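Local coordinates for mandelate racemase/muconate lactonizing enzyme, C-terminal domain protein (Paracoccus denitrificans, PDB 4DWD) that binds magnesium and probably acts as a hydro-lyase of the enolase superfamily, at residues B[196-199]-B[200-204]; B[235-238]-B[239-243]; B[258-262]-B[263-267]; B[286-290]-B[291-295]. All coordinates share one frame; numbering follows the deposited sequence.

Overall arrangement
All four contacts are local, each falling where a secondary-structure element of the barrel domain ends, and together they illustrate how helix and strand ends are finished. Contact 1 is the most buried and the one that includes a metal ligand: it closes a strand with a tight turn flanked by water-bridged carboxamides and a pair of rings. Contacts 2, 3 and 4 are only partly buried and close successive helices, by an ion pair, a Schellman turn with an arginine in one of its two conformers, and alanine-centred apolar packing, respectively. Neighbours in sequence touch: Val-204 packs on helix 231-240, Gln-239 reaches Gly-264, and a probable hydrogen bond joins the backbones of Arg-266 and Glu-294. Contacts 1 and 2 both meet the second subunit, contacts 3 and 4 the fourth.

Contact 1: B[196-199]-B[200-204]; sequences FDAN and NGYSV
The rings of Phe-196 and Tyr-202 meet at their edges, the two side chains crossing at about a right angle. Tyr-202 OH lies near the plane of the phenylalanine ring, 3.5 Å from Phe-196 CZ, while Phe-196 CE1 sits at the rim of the tyrosine ring; Phe-196 also stacks with the ring of Trp-163. Ala-198 reaches the tyrosine obliquely, its CB 3.5 Å from CE2. With CG of Tyr-202 anti to its carbonyl carbon (chi1 -54°), the ring reaches both residues, and its OH is hydrogen-bonded to Asp-177. In the chain between the rings, a type I' turn from Ala-198 to Gly-201 is closed by a weak bond, Gly-201 N to Ala-198 O (3.1 Å). Asp-197 OD1 accepts from Asn-199 N at 3.0 Å on its anti side, an Asx turn. A water accepts from Asn-199 ND2 and donates to Asn-200 OD1; Asn-199 OD1 accepts from Asp-164 N, and Asn-200 ND2 donates to Glu-224. Asp-197, Glu-223 and Glu-249 are calcium ligands of this protein, though no ion sits there in this chain. The turn follows strand 194-197, parallel to strands 158-162 and 221-223, and leads into helix 204-216, whose Ala-207 and Val-210 pack on Tyr-202.

Contact 2: B[235-238]-B[239-243]; sequences GEVA and QRLDI
Glu-236 and Arg-240 are brought together by unlike torsions: CG of Glu-236 stands anti to the backbone N (chi1 174°) and its chain runs out extended, whereas the arginine bends at chi3 (74°) to turn its guanidinium back. This i to i+4 pair lies in the last turn of helix 231-240, the helix of a beta-alpha-beta unit between strands 221-223 and 244-246. The side chains run side by side, and NH1 of Arg-240 forms a salt bridge with OE2 of Glu-236 at 2.9 Å. The oxygen lies in the guanidinium plane, but the nitrogen meets it on the anti side, the two planes 37° apart. In the second subunit, Arg-266 pairs with Glu-236 OE1, Gln-239 bonds to OE2, and Leu-241 O accepts from Arg-240 NH2. A leucine in place of Arg-240 would probably leave Glu-236 OE2 without its charged mate in this helix and Leu-241 O of the second subunit without this donor. One position further on, Val-237 and Leu-241 lie alongside each other, with CG1 of the valine 3.8 Å from CD1 of the leucine. At Leu-241 the chain departs from helical geometry, and a water spans the exit, donating to Ala-238 O at 2.6 Å and to Ile-243 O at 2.7 Å.

Contact 3: B[258-262]-B[263-267]; sequences KDLIL and SGVRM
Ser-263, Leu-260 and Val-265 bury the most surface here, and all three gather round one carbonyl at the end of helix 254-263. Ser-263 donates its hydroxyl back to it, OG lying 2.7 Å from Leu-260 O; chi1 of 82° sets OG between the backbone N and the carbonyl carbon, which lets it turn back to that oxygen. Weak bonds from Ser-263 N and from Val-265 N (3.4 Å) reach the same Leu-260 O. Leu-260 CD1 meets Val-265 CG2 at 3.7 Å, the two side chains crossing obliquely, so that apolar contact covers the turn that the polar bonds close. Next to this cluster, Gly-264 N comes to Ile-261 O from above one face of its plane at 3.0 Å. In the conformer of Arg-266 given here, one of two, NH1 comes to Ile-261 O from the other side, only slightly tilted from the plane, at 2.8 Å. In that conformer Gly-264 O lies over the centre of the guanidinium, a water links its NH2 to Leu-262 O, and NH2 forms a salt bridge with Glu-236 of the third subunit. Positive phi at Gly-264 (129°), with bonds running back into the last turn, makes this a Schellman motif, which ends the helix before strand 267-268.

Contact 4: B[286-290]-B[291-295]; sequences ALAHA and HGVEF
Apolar contact gathers on Ala-288, near the end of helix 277-291, where the beta-alpha-beta unit passes from strand 267-268 through this helix to the parallel strand 294-295. Its CB lies 3.5 Å from CG2 of Val-293, tighter than usual for two carbons, and the ring of Phe-295 approaches the same methyl obliquely through CD1 at 4.1 Å. The valine can reach it because chi1 of -49° puts CG2 between the backbone N and the carbonyl carbon. A van der Waals contact joins Leu-287 CD1 to CD2 of His-291 at 3.6 Å, the two side chains crossing at a slant. Leu-287 O also lies in the imidazole plane, at the ring edge, and accepts from His-291 N. Beyond the segments, His-291 NE2 is hydrogen-bonded to His-291 of the fourth subunit, and the two rings meet there. With alanine in place of His-291, the ring that meets Leu-287 CD1 would be gone, and the histidine of the fourth subunit would probably be left without its partner. The helix is left at Gly-292, whose phi is positive (70°), a conformation glycine adopts readily, after which the chain enters strand 294-295. Ala-288 O takes an almost straight bond from Val-293 N, 3.0 Å long with an N-H...O angle of 175°.

Contact 1: B[196-199]-B[200-204]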
loop_
_atom_site.group_PDB
_atom_site.type_symbol
_atom_site.label_atom_id
_atom_site.label_comp_id
_atom_site.label_asym_id
_atom_site.label_seq_id
_atom_site.Cartn_x
_atom_site.Cartn_y
_atom_site.Cartn_z
ATOM N N PHE B 196 -2.069 -26.362 17.452
ATOM C CA PHE B 196 -2.503 -27.256 16.387
ATOM C C PHE B 196 -1.569 -27.019 15.208
ATOM O O PHE B 196 -1.432 -25.879 14.748
ATOM C CB PHE B 196 -3.955 -26.907 16.031
ATOM C CG PHE B 196 -4.589 -27.795 14.983
ATOM C CD1 PHE B 196 -4.208 -27.717 13.640
ATOM C CD2 PHE B 196 -5.622 -28.666 15.326
ATOM C CE1 PHE B 196 -4.819 -28.508 12.670
ATOM C CE2 PHE B 196 -6.228 -29.457 14.361
ATOM C CZ PHE B 196 -5.823 -29.388 13.031
ATOM N N ASP B 197 -0.931 -28.085 14.729
ATOM C CA ASP B 197 -0.005 -27.989 13.602
ATOM C C ASP B 197 -0.631 -28.714 12.415
ATOM O O ASP B 197 -0.769 -29.943 12.424
ATOM C CB ASP B 197 1.342 -28.597 14.014
ATOM C CG ASP B 197 2.429 -28.442 12.955
ATOM O OD1 ASP B 197 2.139 -28.095 11.805
ATOM O OD2 ASP B 197 3.592 -28.698 13.306
ATOM N N ALA B 198 -1.043 -27.938 11.414
ATOM C CA ALA B 198 -1.680 -28.473 10.215
ATOM C C ALA B 198 -0.728 -29.158 9.244
ATOM O O ALA B 198 -1.187 -29.855 8.331
ATOM C CB ALA B 198 -2.437 -27.369 9.488
ATOM N N ASN B 199 0.579 -28.939 9.409
ATOM C CA ASN B 199 1.565 -29.485 8.463
ATOM C C ASN B 199 1.109 -29.247 7.021
ATOM O O ASN B 199 1.117 -30.154 6.185
ATOM C CB ASN B 199 1.843 -30.970 8.744
ATOM C CG ASN B 199 2.463 -31.191 10.106
ATOM O OD1 ASN B 199 1.816 -31.713 11.018
ATOM N ND2 ASN B 199 3.712 -30.779 10.263
ATOM N N ASN B 200 0.716 -28.000 6.755
ATOM C CA ASN B 200 0.495 -27.502 5.394
ATOM C C ASN B 200 -0.741 -28.099 4.729
ATOM O O ASN B 200 -0.820 -28.164 3.498
ATOM C CB ASN B 200 1.755 -27.727 4.538
ATOM C CG ASN B 200 3.018 -27.269 5.236
ATOM O OD1 ASN B 200 3.828 -28.096 5.653
ATOM N ND2 ASN B 200 3.197 -25.957 5.372
ATOM N N GLY B 201 -1.721 -28.493 5.543
ATOM C CA GLY B 201 -2.820 -29.305 5.043
ATOM C C GLY B 201 -4.000 -28.572 4.440
ATOM O O GLY B 201 -4.885 -29.227 3.911
ATOM N N TYR B 202 -4.022 -27.240 4.498
ATOM C CA TYR B 202 -5.244 -26.514 4.103
ATOM C C TYR B 202 -5.048 -25.474 3.026
ATOM O O TYR B 202 -3.954 -24.917 2.843
ATOM C CB TYR B 202 -5.895 -25.813 5.302
ATOM C CG TYR B 202 -6.177 -26.722 6.466
ATOM C CD1 TYR B 202 -7.004 -27.839 6.328
ATOM C CD2 TYR B 202 -5.627 -26.464 7.706
ATOM C CE1 TYR B 202 -7.252 -28.680 7.402
ATOM C CE2 TYR B 202 -5.877 -27.294 8.796
ATOM C CZ TYR B 202 -6.689 -28.399 8.629
ATOM O OH TYR B 202 -6.921 -29.229 9.695
ATOM N N SER B 203 -6.140 -25.218 2.314
ATOM C CA SER B 203 -6.241 -24.054 1.453
ATOM C C SER B 203 -6.379 -22.809 2.329
ATOM O O SER B 203 -6.576 -22.923 3.543
ATOM C CB SER B 203 -7.488 -24.190 0.586
ATOM O OG SER B 203 -8.664 -24.261 1.385
ATOM N N VAL B 204 -6.297 -21.618 1.741
ATOM C CA VAL B 204 -6.564 -20.418 2.539
ATOM C C VAL B 204 -7.958 -20.484 3.197
ATOM O O VAL B 204 -8.100 -20.248 4.399
ATOM C CB VAL B 204 -6.438 -19.144 1.682
ATOM C CG1 VAL B 204 -6.957 -17.922 2.431
ATOM C CG2 VAL B 204 -4.985 -18.937 1.261
HETATM O O HOH W 1 4.943 -29.512 7.783
#

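Contact 2: B[235-238]-B[239-243]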
loop_
_atom_site.group_PDB
_atom_site.type_symbol
_atom_site.label_atom_id
_atom_site.label_comp_id
_atom_site.label_asym_id
_atom_site.label_seq_id
_atom_site.Cartn_x
_atom_site.Cartn_y
_atom_site.Cartn_z
ATOM N N GLY B 235 0.978 -15.383 5.446
ATOM C CA GLY B 235 0.853 -14.133 6.191
ATOM C C GLY B 235 -0.556 -13.559 6.163
ATOM O O GLY B 235 -0.994 -12.934 7.123
ATOM N N GLU B 236 -1.260 -13.765 5.048
ATOM C CA GLU B 236 -2.655 -13.326 4.924
ATOM C C GLU B 236 -3.527 -14.046 5.950
ATOM O O GLU B 236 -4.333 -13.417 6.661
ATOM C CB GLU B 236 -3.183 -13.590 3.516
ATOM C CG GLU B 236 -4.669 -13.289 3.364
ATOM C CD GLU B 236 -5.166 -13.513 1.953
ATOM O OE1 GLU B 236 -4.518 -12.998 1.016
ATOM O OE2 GLU B 236 -6.211 -14.186 1.787
ATOM N N VAL B 237 -3.339 -15.367 6.043
ATOM C CA VAL B 237 -4.119 -16.147 6.992
ATOM C C VAL B 237 -3.777 -15.690 8.406
ATOM O O VAL B 237 -4.688 -15.519 9.242
ATOM C CB VAL B 237 -3.878 -17.661 6.805
ATOM C CG1 VAL B 237 -4.452 -18.481 7.969
ATOM C CG2 VAL B 237 -4.456 -18.128 5.472
ATOM N N ALA B 238 -2.491 -15.431 8.662
ATOM C CA ALA B 238 -2.056 -14.936 9.976
ATOM C C ALA B 238 -2.761 -13.617 10.345
ATOM O O ALA B 238 -3.189 -13.435 11.483
ATOM C CB ALA B 238 -0.535 -14.762 9.995
ATOM N N GLN B 239 -2.887 -12.705 9.392
ATOM C CA GLN B 239 -3.498 -11.420 9.690
ATOM C C GLN B 239 -5.012 -11.481 9.758
ATOM O O GLN B 239 -5.617 -10.665 10.437
ATOM C CB GLN B 239 -3.043 -10.363 8.690
ATOM C CG GLN B 239 -1.584 -9.969 8.865
ATOM C CD GLN B 239 -1.312 -9.260 10.179
ATOM O OE1 GLN B 239 -2.045 -8.340 10.572
ATOM N NE2 GLN B 239 -0.263 -9.686 10.874
ATOM N N ARG B 240 -5.611 -12.451 9.069
ATOM C CA ARG B 240 -7.079 -12.566 9.035
ATOM C C ARG B 240 -7.628 -13.201 10.309
ATOM O O ARG B 240 -8.727 -12.872 10.718
ATOM C CB ARG B 240 -7.533 -13.339 7.795
ATOM C CG ARG B 240 -7.464 -12.480 6.541
ATOM C CD ARG B 240 -7.689 -13.248 5.257
ATOM N NE ARG B 240 -9.099 -13.584 5.111
ATOM C CZ ARG B 240 -9.613 -14.192 4.053
ATOM N NH1 ARG B 240 -8.826 -14.546 3.040
ATOM N NH2 ARG B 240 -10.914 -14.455 4.021
ATOM N N LEU B 241 -6.857 -14.083 10.936
ATOM C CA LEU B 241 -7.290 -14.804 12.137
ATOM C C LEU B 241 -6.892 -14.096 13.421
ATOM O O LEU B 241 -6.056 -13.176 13.407
ATOM C CB LEU B 241 -6.714 -16.225 12.132
ATOM C CG LEU B 241 -7.300 -17.156 11.071
ATOM C CD1 LEU B 241 -6.515 -18.451 11.147
ATOM C CD2 LEU B 241 -8.780 -17.428 11.339
ATOM N N ASP B 242 -7.497 -14.530 14.530
ATOM C CA ASP B 242 -7.103 -14.077 15.861
ATOM C C ASP B 242 -6.084 -15.031 16.479
ATOM O O ASP B 242 -5.109 -14.586 17.089
ATOM C CB ASP B 242 -8.322 -13.964 16.787
ATOM C CG ASP B 242 -9.263 -12.835 16.402
ATOM O OD1 ASP B 242 -8.850 -11.896 15.676
ATOM O OD2 ASP B 242 -10.428 -12.910 16.842
ATOM N N ILE B 243 -6.314 -16.334 16.338
ATOM C CA ILE B 243 -5.346 -17.333 16.836
ATOM C C ILE B 243 -3.998 -17.062 16.162
ATOM O O ILE B 243 -3.944 -16.699 14.993
ATOM C CB ILE B 243 -5.817 -18.788 16.593
ATOM C CG1 ILE B 243 -4.835 -19.793 17.239
ATOM C CG2 ILE B 243 -6.009 -19.078 15.101
ATOM C CD1 ILE B 243 -5.391 -21.202 17.331
HETATM O O HOH W 2 -2.451 -14.916 13.534
#

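Contact 3: B[258-262]-B[263-267]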
loop_
_atom_site.group_PDB
_atom_site.type_symbol
_atom_site.label_atom_id
_atom_site.label_comp_id
_atom_site.label_asym_id
_atom_site.label_seq_id
_atom_site.Cartn_x
_atom_site.Cartn_y
_atom_site.Cartn_z
ATOM N N LYS B 258 12.820 -12.800 6.931
ATOM C CA LYS B 258 12.358 -11.423 6.813
ATOM C C LYS B 258 11.084 -11.350 5.954
ATOM O O LYS B 258 10.124 -10.674 6.324
ATOM C CB LYS B 258 13.496 -10.559 6.241
ATOM C CG LYS B 258 13.154 -9.092 6.001
ATOM C CD LYS B 258 12.610 -8.823 4.591
ATOM C CE LYS B 258 13.621 -9.105 3.475
ATOM N NZ LYS B 258 13.041 -8.861 2.111
ATOM N N ASP B 259 11.088 -12.047 4.816
ATOM C CA ASP B 259 9.927 -12.045 3.924
ATOM C C ASP B 259 8.697 -12.658 4.600
ATOM O O ASP B 259 7.580 -12.175 4.407
ATOM C CB ASP B 259 10.238 -12.785 2.620
ATOM C CG ASP B 259 11.163 -11.987 1.704
ATOM O OD1 ASP B 259 11.153 -10.748 1.780
ATOM O OD2 ASP B 259 11.907 -12.604 0.911
ATOM N N LEU B 260 8.909 -13.704 5.399
ATOM C CA LEU B 260 7.804 -14.324 6.107
ATOM C C LEU B 260 7.200 -13.351 7.120
ATOM O O LEU B 260 5.983 -13.248 7.249
ATOM C CB LEU B 260 8.298 -15.613 6.771
ATOM C CG LEU B 260 7.254 -16.462 7.498
ATOM C CD1 LEU B 260 6.233 -17.035 6.532
ATOM C CD2 LEU B 260 7.964 -17.581 8.243
ATOM N N ILE B 261 8.058 -12.623 7.823
ATOM C CA ILE B 261 7.597 -11.621 8.776
ATOM C C ILE B 261 6.838 -10.509 8.032
ATOM O O ILE B 261 5.744 -10.103 8.449
ATOM C CB ILE B 261 8.790 -11.066 9.568
ATOM C CG1 ILE B 261 9.311 -12.156 10.512
ATOM C CG2 ILE B 261 8.398 -9.808 10.327
ATOM C CD1 ILE B 261 10.622 -11.773 11.183
ATOM N N LEU B 262 7.395 -10.022 6.921
ATOM C CA LEU B 262 6.727 -8.937 6.212
ATOM C C LEU B 262 5.362 -9.360 5.650
ATOM O O LEU B 262 4.460 -8.530 5.524
ATOM C CB LEU B 262 7.634 -8.323 5.134
ATOM C CG LEU B 262 8.890 -7.553 5.585
ATOM C CD1 LEU B 262 9.542 -6.899 4.367
ATOM C CD2 LEU B 262 8.665 -6.544 6.703
ATOM N N SER B 263 5.204 -10.655 5.368
ATOM C CA SER B 263 3.933 -11.148 4.861
ATOM C C SER B 263 2.821 -11.074 5.894
ATOM O O SER B 263 1.641 -11.103 5.536
ATOM C CB SER B 263 4.061 -12.594 4.361
ATOM O OG SER B 263 3.986 -13.533 5.428
ATOM N N GLY B 264 3.185 -11.008 7.175
ATOM C CA GLY B 264 2.173 -10.897 8.231
ATOM C C GLY B 264 2.279 -11.896 9.362
ATOM O O GLY B 264 1.525 -11.818 10.312
ATOM N N VAL B 265 3.221 -12.828 9.273
ATOM C CA VAL B 265 3.405 -13.850 10.314
ATOM C C VAL B 265 4.050 -13.233 11.574
ATOM O O VAL B 265 5.055 -12.503 11.484
ATOM C CB VAL B 265 4.209 -15.048 9.762
ATOM C CG1 VAL B 265 4.537 -16.034 10.872
ATOM C CG2 VAL B 265 3.420 -15.718 8.628
ATOM N N ARG B 266 3.474 -13.528 12.750
ATOM C CA ARG B 266 3.927 -12.903 13.990
ATOM C C ARG B 266 4.508 -13.907 14.989
ATOM O O ARG B 266 4.777 -13.562 16.122
ATOM C CB ARG B 266 2.788 -12.090 14.629
ATOM C CG ARG B 266 2.248 -10.985 13.725
ATOM C CD ARG B 266 3.299 -9.924 13.487
ATOM N NE ARG B 266 2.898 -8.967 12.453
ATOM C CZ ARG B 266 3.440 -8.869 11.241
ATOM N NH1 ARG B 266 4.449 -9.671 10.876
ATOM N NH2 ARG B 266 2.975 -7.951 10.407
HETATM N N MSE B 267 4.715 -15.144 14.544
HETATM C CA MSE B 267 5.401 -16.169 15.356
HETATM C C MSE B 267 6.190 -17.004 14.389
HETATM O O MSE B 267 5.604 -17.657 13.501
HETATM C CB MSE B 267 4.365 -17.010 16.128
HETATM C CG MSE B 267 5.010 -18.135 16.938
HETATM SE SE MSE B 267 3.654 -19.059 18.039
HETATM C CE MSE B 267 4.423 -20.855 17.986
HETATM O O HOH W 3 3.931 -7.078 7.839
#

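Contact 4: B[286-290]-B[291-295]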
loop_
_atom_site.group_PDB
_atom_site.type_symbol
_atom_site.label_atom_id
_atom_site.label_comp_id
_atom_site.label_asym_id
_atom_site.label_seq_id
_atom_site.Cartn_x
_atom_site.Cartn_y
_atom_site.Cartn_z
ATOM N N ALA B 286 17.413 -12.037 16.638
ATOM C CA ALA B 286 17.563 -10.586 16.557
ATOM C C ALA B 286 16.571 -10.002 15.568
ATOM O O ALA B 286 15.960 -8.970 15.835
ATOM C CB ALA B 286 18.982 -10.221 16.148
ATOM N N LEU B 287 16.418 -10.665 14.421
ATOM C CA LEU B 287 15.462 -10.194 13.421
ATOM C C LEU B 287 14.047 -10.207 14.004
ATOM O O LEU B 287 13.278 -9.262 13.792
ATOM C CB LEU B 287 15.535 -11.061 12.160
ATOM C CG LEU B 287 14.553 -10.708 11.035
ATOM C CD1 LEU B 287 14.900 -9.355 10.408
ATOM C CD2 LEU B 287 14.560 -11.806 9.979
ATOM N N ALA B 288 13.692 -11.289 14.709
ATOM C CA ALA B 288 12.366 -11.369 15.331
ATOM C C ALA B 288 12.165 -10.242 16.336
ATOM O O ALA B 288 11.084 -9.627 16.379
ATOM C CB ALA B 288 12.168 -12.719 16.009
ATOM N N HIS B 289 13.193 -9.961 17.136
ATOM C CA HIS B 289 13.119 -8.872 18.135
ATOM C C HIS B 289 12.981 -7.518 17.477
ATOM O O HIS B 289 12.257 -6.652 17.961
ATOM C CB HIS B 289 14.333 -8.914 19.064
ATOM C CG HIS B 289 14.217 -8.004 20.262
ATOM N ND1 HIS B 289 13.163 -8.038 21.091
ATOM C CD2 HIS B 289 15.079 -7.024 20.758
ATOM C CE1 HIS B 289 13.329 -7.118 22.069
ATOM N NE2 HIS B 289 14.501 -6.497 21.863
ATOM N N ALA B 290 13.660 -7.326 16.354
ATOM C CA ALA B 290 13.563 -6.073 15.603
ATOM C C ALA B 290 12.139 -5.809 15.128
ATOM O O ALA B 290 11.729 -4.662 15.052
ATOM C CB ALA B 290 14.510 -6.095 14.404
ATOM N N HIS B 291 11.408 -6.880 14.804
ATOM C CA HIS B 291 10.060 -6.777 14.210
ATOM C C HIS B 291 8.904 -7.062 15.141
ATOM O O HIS B 291 7.739 -6.979 14.730
ATOM C CB HIS B 291 9.960 -7.685 12.981
ATOM C CG HIS B 291 10.686 -7.158 11.769
ATOM N ND1 HIS B 291 10.104 -6.315 10.880
ATOM C CD2 HIS B 291 11.984 -7.387 11.308
ATOM C CE1 HIS B 291 10.986 -6.023 9.903
ATOM N NE2 HIS B 291 12.141 -6.665 10.171
ATOM N N GLY B 292 9.195 -7.394 16.401
ATOM C CA GLY B 292 8.132 -7.657 17.376
ATOM C C GLY B 292 7.378 -8.947 17.109
ATOM O O GLY B 292 6.169 -9.001 17.273
ATOM N N VAL B 293 8.087 -9.981 16.682
ATOM C CA VAL B 293 7.458 -11.266 16.443
ATOM C C VAL B 293 7.996 -12.290 17.436
ATOM O O VAL B 293 9.159 -12.203 17.872
ATOM C CB VAL B 293 7.602 -11.757 14.977
ATOM C CG1 VAL B 293 7.216 -10.687 13.962
ATOM C CG2 VAL B 293 8.970 -12.281 14.689
ATOM N N GLU B 294 7.149 -13.252 17.780
ATOM C CA GLU B 294 7.544 -14.349 18.666
ATOM C C GLU B 294 8.552 -15.273 17.991
ATOM O O GLU B 294 8.503 -15.488 16.786
ATOM C CB GLU B 294 6.326 -15.173 19.088
ATOM C CG GLU B 294 5.356 -14.478 20.037
ATOM C CD GLU B 294 4.171 -15.374 20.343
ATOM O OE1 GLU B 294 4.308 -16.289 21.191
ATOM O OE2 GLU B 294 3.107 -15.183 19.725
ATOM N N PHE B 295 9.460 -15.820 18.789
ATOM C CA PHE B 295 10.517 -16.714 18.302
ATOM C C PHE B 295 10.402 -18.068 19.007
ATOM O O PHE B 295 10.687 -18.179 20.205
ATOM C CB PHE B 295 11.880 -16.066 18.545
ATOM C CG PHE B 295 13.016 -16.783 17.898
ATOM C CD1 PHE B 295 13.209 -16.704 16.513
ATOM C CD2 PHE B 295 13.907 -17.525 18.666
ATOM C CE1 PHE B 295 14.266 -17.358 15.916
ATOM C CE2 PHE B 295 14.981 -18.178 18.069
ATOM C CZ PHE B 295 15.153 -18.093 16.689
#